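Glutathione S-transferase (Sphingobium chungbukense, PDB 6M1T) binds glutathione and, as a beta-class bacterial glutathione transferase, probably transfers it to electrophilic compounds in detoxification. Local coordinates at residues V110-P115 and V168-S173; D41-V46 and V52-L57. One frame throughout, in Å; residues are numbered along the deposited sequence.

In the fold
From the N terminus the chain first builds the thioredoxin-like glutathione-binding domain, where contact 2 closes a short loop: residues 41-46, following strand 36-37, fold back on residues 52-57, which enter the sheet through strand 54-56. Contact 1 comes later, in the helical C-terminal domain, and spans a longer excursion. Residues 110-115, after helix 89-108, meet residues 168-173, before helix 176-186, so helices 119-139 and 153-162 lie within the loop it closes. The two contacts follow in series, neither nested nor crossed. The centres of contact 1 and contact 2 lie about 27 Å apart. Contact 2 holds part of the glutathione pocket, while the segment 168-173 runs on to Met172, which touches a bound cysteine.

Contact 1 (V110-P115 and V168-S173)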
# COMPACT_ATOMS: atom_id res chain seq x y z
N VAL A 110 -5.80 2.52 13.04
CA VAL A 110 -6.42 3.87 12.90
C VAL A 110 -7.52 4.10 13.94
O VAL A 110 -7.50 5.16 14.58
CB VAL A 110 -6.85 4.13 11.44
CG1 VAL A 110 -7.74 5.35 11.31
CG2 VAL A 110 -5.61 4.25 10.57
N PRO A 111 -8.49 3.19 14.18
CA PRO A 111 -9.47 3.37 15.26
C PRO A 111 -8.85 3.53 16.65
O PRO A 111 -9.35 4.31 17.45
CB PRO A 111 -10.30 2.08 15.25
CG PRO A 111 -10.08 1.49 13.86
CD PRO A 111 -8.68 1.92 13.48
N LEU A 112 -7.76 2.81 16.93
CA LEU A 112 -7.05 2.90 18.24
C LEU A 112 -6.47 4.30 18.44
O LEU A 112 -6.30 4.65 19.62
CB LEU A 112 -5.94 1.86 18.32
CG LEU A 112 -6.36 0.40 18.35
CD1 LEU A 112 -5.13 -0.50 18.37
CD2 LEU A 112 -7.23 0.09 19.55
N PHE A 113 -6.12 5.04 17.37
CA PHE A 113 -5.53 6.41 17.46
C PHE A 113 -6.57 7.49 17.14
O PHE A 113 -6.20 8.67 16.97
CB PHE A 113 -4.31 6.56 16.53
CG PHE A 113 -3.05 5.92 17.06
CD1 PHE A 113 -2.28 6.55 18.03
CD2 PHE A 113 -2.64 4.67 16.61
CE1 PHE A 113 -1.11 5.98 18.49
CE2 PHE A 113 -1.47 4.09 17.07
CZ PHE A 113 -0.70 4.75 18.01
N THR A 114 -7.84 7.11 17.05
CA THR A 114 -8.99 8.03 16.87
C THR A 114 -9.74 8.09 18.21
O THR A 114 -10.45 7.15 18.54
CB THR A 114 -9.85 7.56 15.70
OG1 THR A 114 -8.97 7.44 14.57
CG2 THR A 114 -10.98 8.51 15.35
N PRO A 115 -9.56 9.14 19.05
CA PRO A 115 -10.36 9.28 20.28
C PRO A 115 -11.89 9.21 20.05
O PRO A 115 -12.56 8.67 20.88
CB PRO A 115 -9.91 10.66 20.82
CG PRO A 115 -8.49 10.79 20.31
CD PRO A 115 -8.57 10.22 18.90
N VAL A 168 -1.18 2.28 22.62
CA VAL A 168 -2.64 1.99 22.53
C VAL A 168 -2.93 0.70 23.29
O VAL A 168 -3.77 -0.06 22.84
CB VAL A 168 -3.11 1.94 21.07
CG1 VAL A 168 -3.03 3.32 20.45
CG2 VAL A 168 -2.32 0.91 20.25
N GLY A 169 -2.23 0.48 24.40
CA GLY A 169 -2.63 -0.48 25.46
C GLY A 169 -2.34 -1.92 25.10
O GLY A 169 -3.02 -2.77 25.63
N ILE A 170 -1.34 -2.19 24.27
CA ILE A 170 -1.00 -3.56 23.82
C ILE A 170 0.37 -3.91 24.39
O ILE A 170 1.33 -3.15 24.16
CB ILE A 170 -1.04 -3.65 22.27
CG1 ILE A 170 -2.47 -3.49 21.75
CG2 ILE A 170 -0.39 -4.92 21.75
CD1 ILE A 170 -2.59 -3.49 20.23
N ASP A 171 0.48 -5.02 25.11
CA ASP A 171 1.74 -5.43 25.78
C ASP A 171 2.60 -6.20 24.78
O ASP A 171 2.21 -7.31 24.40
CB ASP A 171 1.44 -6.27 27.02
CG ASP A 171 2.67 -6.93 27.62
OD1 ASP A 171 3.72 -6.93 26.94
OD2 ASP A 171 2.57 -7.43 28.75
N MET A 172 3.77 -5.67 24.42
CA MET A 172 4.62 -6.29 23.37
C MET A 172 5.44 -7.46 23.95
O MET A 172 6.10 -8.15 23.14
CB MET A 172 5.53 -5.25 22.71
CG MET A 172 4.77 -4.20 21.90
SD MET A 172 4.06 -4.97 20.44
CE MET A 172 5.53 -5.23 19.47
N SER A 173 5.29 -7.79 25.24
CA SER A 173 5.87 -9.03 25.85
C SER A 173 5.38 -10.31 25.14
O SER A 173 6.18 -11.27 24.99
CB SER A 173 5.61 -9.11 27.34
OG SER A 173 6.56 -8.33 28.03
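Val168 meets Phe113 with CG1 and Leu112 CD1 with CG2, while CG1 also lies 3.6 Å from Leu112 O. Over the Phe113 ring, CG1 sits 3.6 Å above the centre of the plane in a CH-pi contact, 13° off the ring normal; the flat aromatic face suits a methyl. This branch lies anti to the carbonyl carbon of Val168 (chi1 -68°), which leaves CG2 to meet Leu112 CD1 at 3.7 Å. A beta-branched residue suits the place because one side chain serves both neighbours. Phe113 CG is likewise anti to its own carbonyl carbon (chi1 -77°), which brings the ring across the methyl. Leu112 lies across Val168 at about a right angle, and its branched end also lets CD1 approach Ile170 CD1 at 4.3 Å. No hydrogen bond joins the loops; the side chains meet through carbon alone. The turn carrying Leu112 and Phe113 is secured by Val110 O, which accepts from Phe113 N and, from the opposite face of its carbonyl plane, from Thr114 OG1 at 2.7 Å. Helix 119-139 backs both loops: Leu112 rests on its Ala125 and Ser126, and Ile170 on its Val129.

Contact 2 (D41-V46 and V52-L57); sequences DDFLTV and VPALTL. With GSH (glutathione), chain C.
The cis-proline loop of the thioredoxin-like glutathione site supplies one side of this contact, with Val52 preceding cis-Pro53. Val52 grips the ligand by its backbone as a short antiparallel strand would, its N donating to GSH O2 at 2.9 Å. In return GSH N2 donates to Val52 O at 2.8 Å, in a nearly straight bond. The side chain faces two ways, CG1 lying 4.0 Å from Phe43 CZ and CG2 3.7 Å from GSH O2. Phe43 has CG anti to the backbone N (chi1 -176°), which sends its ring from the 3-10 turn 43-45 toward the strand, where CZ also meets Ala54 CB at 4.1 Å. A small alanine suits the spot, since Val46 CG1 approaches the same methyl at 4.3 Å. Thr56 OG1 lies 3.9 Å from Val46 CG1 and is hydrogen-bonded to Thr62 OG1. An alanine in place of Val52 would probably leave a gap beside Phe43 CZ and strip the methyl that lies against glutathione. Val52 thus holds the cysteinyl part of glutathione through its own N-H and C=O, Glu65, Lys51 and Glu104 of the second subunit being among the ligand's other partners, while apolar side chains pack residues 43-46 against the loop and strand.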
# COMPACT_ATOMS: atom_id res chain seq x y z
N ASP A 41 4.20 27.87 6.54
CA ASP A 41 3.68 27.50 5.20
C ASP A 41 2.43 26.63 5.40
O ASP A 41 2.39 25.87 6.38
CB ASP A 41 4.74 26.76 4.38
CG ASP A 41 6.01 27.57 4.16
OD1 ASP A 41 6.86 27.58 5.06
OD2 ASP A 41 6.11 28.19 3.10
N ASP A 42 1.44 26.74 4.51
CA ASP A 42 0.27 25.82 4.48
C ASP A 42 0.76 24.48 3.93
O ASP A 42 1.21 24.43 2.76
CB ASP A 42 -0.88 26.40 3.64
CG ASP A 42 -2.11 25.51 3.49
OD1 ASP A 42 -2.18 24.44 4.15
OD2 ASP A 42 -3.00 25.89 2.70
N PHE A 43 0.73 23.43 4.74
CA PHE A 43 1.27 22.10 4.34
C PHE A 43 0.45 21.53 3.17
O PHE A 43 1.01 20.70 2.44
CB PHE A 43 1.18 21.10 5.48
CG PHE A 43 1.78 19.76 5.15
CD1 PHE A 43 3.05 19.68 4.59
CD2 PHE A 43 1.09 18.58 5.42
CE1 PHE A 43 3.63 18.44 4.34
CE2 PHE A 43 1.64 17.34 5.11
CZ PHE A 43 2.92 17.28 4.59
N LEU A 44 -0.82 21.93 3.00
CA LEU A 44 -1.69 21.40 1.90
C LEU A 44 -1.14 21.81 0.54
O LEU A 44 -1.50 21.15 -0.44
CB LEU A 44 -3.15 21.87 2.04
CG LEU A 44 -3.87 21.48 3.32
CD1 LEU A 44 -5.33 21.90 3.29
CD2 LEU A 44 -3.76 19.98 3.60
N THR A 45 -0.30 22.85 0.48
CA THR A 45 0.48 23.25 -0.72
C THR A 45 1.49 22.17 -1.11
O THR A 45 1.81 22.10 -2.29
CB THR A 45 1.27 24.55 -0.50
OG1 THR A 45 0.25 25.48 -0.14
CG2 THR A 45 2.05 24.97 -1.72
N VAL A 46 1.99 21.39 -0.14
CA VAL A 46 3.06 20.37 -0.35
C VAL A 46 2.39 19.03 -0.57
O VAL A 46 2.72 18.35 -1.55
CB VAL A 46 4.02 20.38 0.86
CG1 VAL A 46 5.11 19.32 0.74
CG2 VAL A 46 4.63 21.76 1.06
N VAL A 52 1.61 13.14 6.50
CA VAL A 52 3.09 12.90 6.50
C VAL A 52 3.28 11.41 6.32
O VAL A 52 2.41 10.64 6.72
CB VAL A 52 3.78 13.46 7.76
CG1 VAL A 52 3.79 14.98 7.72
CG2 VAL A 52 3.22 12.92 9.08
N PRO A 53 4.38 10.94 5.71
CA PRO A 53 5.44 11.82 5.20
C PRO A 53 5.14 12.45 3.83
O PRO A 53 4.37 11.88 3.07
CB PRO A 53 6.65 10.88 4.99
CG PRO A 53 5.98 9.53 4.72
CD PRO A 53 4.71 9.51 5.53
N ALA A 54 5.87 13.50 3.51
CA ALA A 54 6.03 14.01 2.13
C ALA A 54 7.51 14.33 1.95
O ALA A 54 8.15 14.77 2.94
CB ALA A 54 5.17 15.21 1.90
N LEU A 55 8.05 14.02 0.78
CA LEU A 55 9.46 14.25 0.46
C LEU A 55 9.58 15.20 -0.73
O LEU A 55 9.11 14.79 -1.80
CB LEU A 55 10.13 12.93 0.13
CG LEU A 55 11.61 13.09 -0.18
CD1 LEU A 55 12.39 13.47 1.07
CD2 LEU A 55 12.17 11.79 -0.73
N THR A 56 10.10 16.40 -0.52
CA THR A 56 10.35 17.39 -1.59
C THR A 56 11.77 17.19 -2.08
O THR A 56 12.72 17.30 -1.28
CB THR A 56 10.10 18.83 -1.16
OG1 THR A 56 8.77 18.90 -0.66
CG2 THR A 56 10.23 19.81 -2.31
N LEU A 57 11.90 16.87 -3.35
CA LEU A 57 13.20 16.62 -4.01
C LEU A 57 13.86 17.97 -4.28
O LEU A 57 13.16 19.00 -4.23
CB LEU A 57 12.96 15.82 -5.29
CG LEU A 57 12.16 14.54 -5.11
CD1 LEU A 57 11.93 13.85 -6.45
CD2 LEU A 57 12.83 13.61 -4.10
N1 GSH C . -0.78 5.93 2.94
CA1 GSH C . 0.07 6.99 3.53
C1 GSH C . 1.54 6.58 3.46
O11 GSH C . 1.77 5.36 3.42
O12 GSH C . 2.41 7.52 3.46
CB1 GSH C . -0.39 7.20 4.97
CG1 GSH C . 0.13 8.46 5.61
CD1 GSH C . -0.55 8.68 6.96
OE1 GSH C . -1.64 8.17 7.25
N2 GSH C . 0.07 9.50 7.79
CA2 GSH C . -0.41 9.93 9.09
C2 GSH C . -0.98 11.34 9.04
O2 GSH C . -0.33 12.24 8.50
CB2 GSH C . 0.67 9.82 10.15
SG2 GSH C . 1.08 8.11 10.62
N3 GSH C . -2.19 11.50 9.54
CA3 GSH C . -2.84 12.78 9.60
C3 GSH C . -4.22 12.78 8.94
O31 GSH C . -4.54 11.79 8.26
O32 GSH C . -4.94 13.79 9.11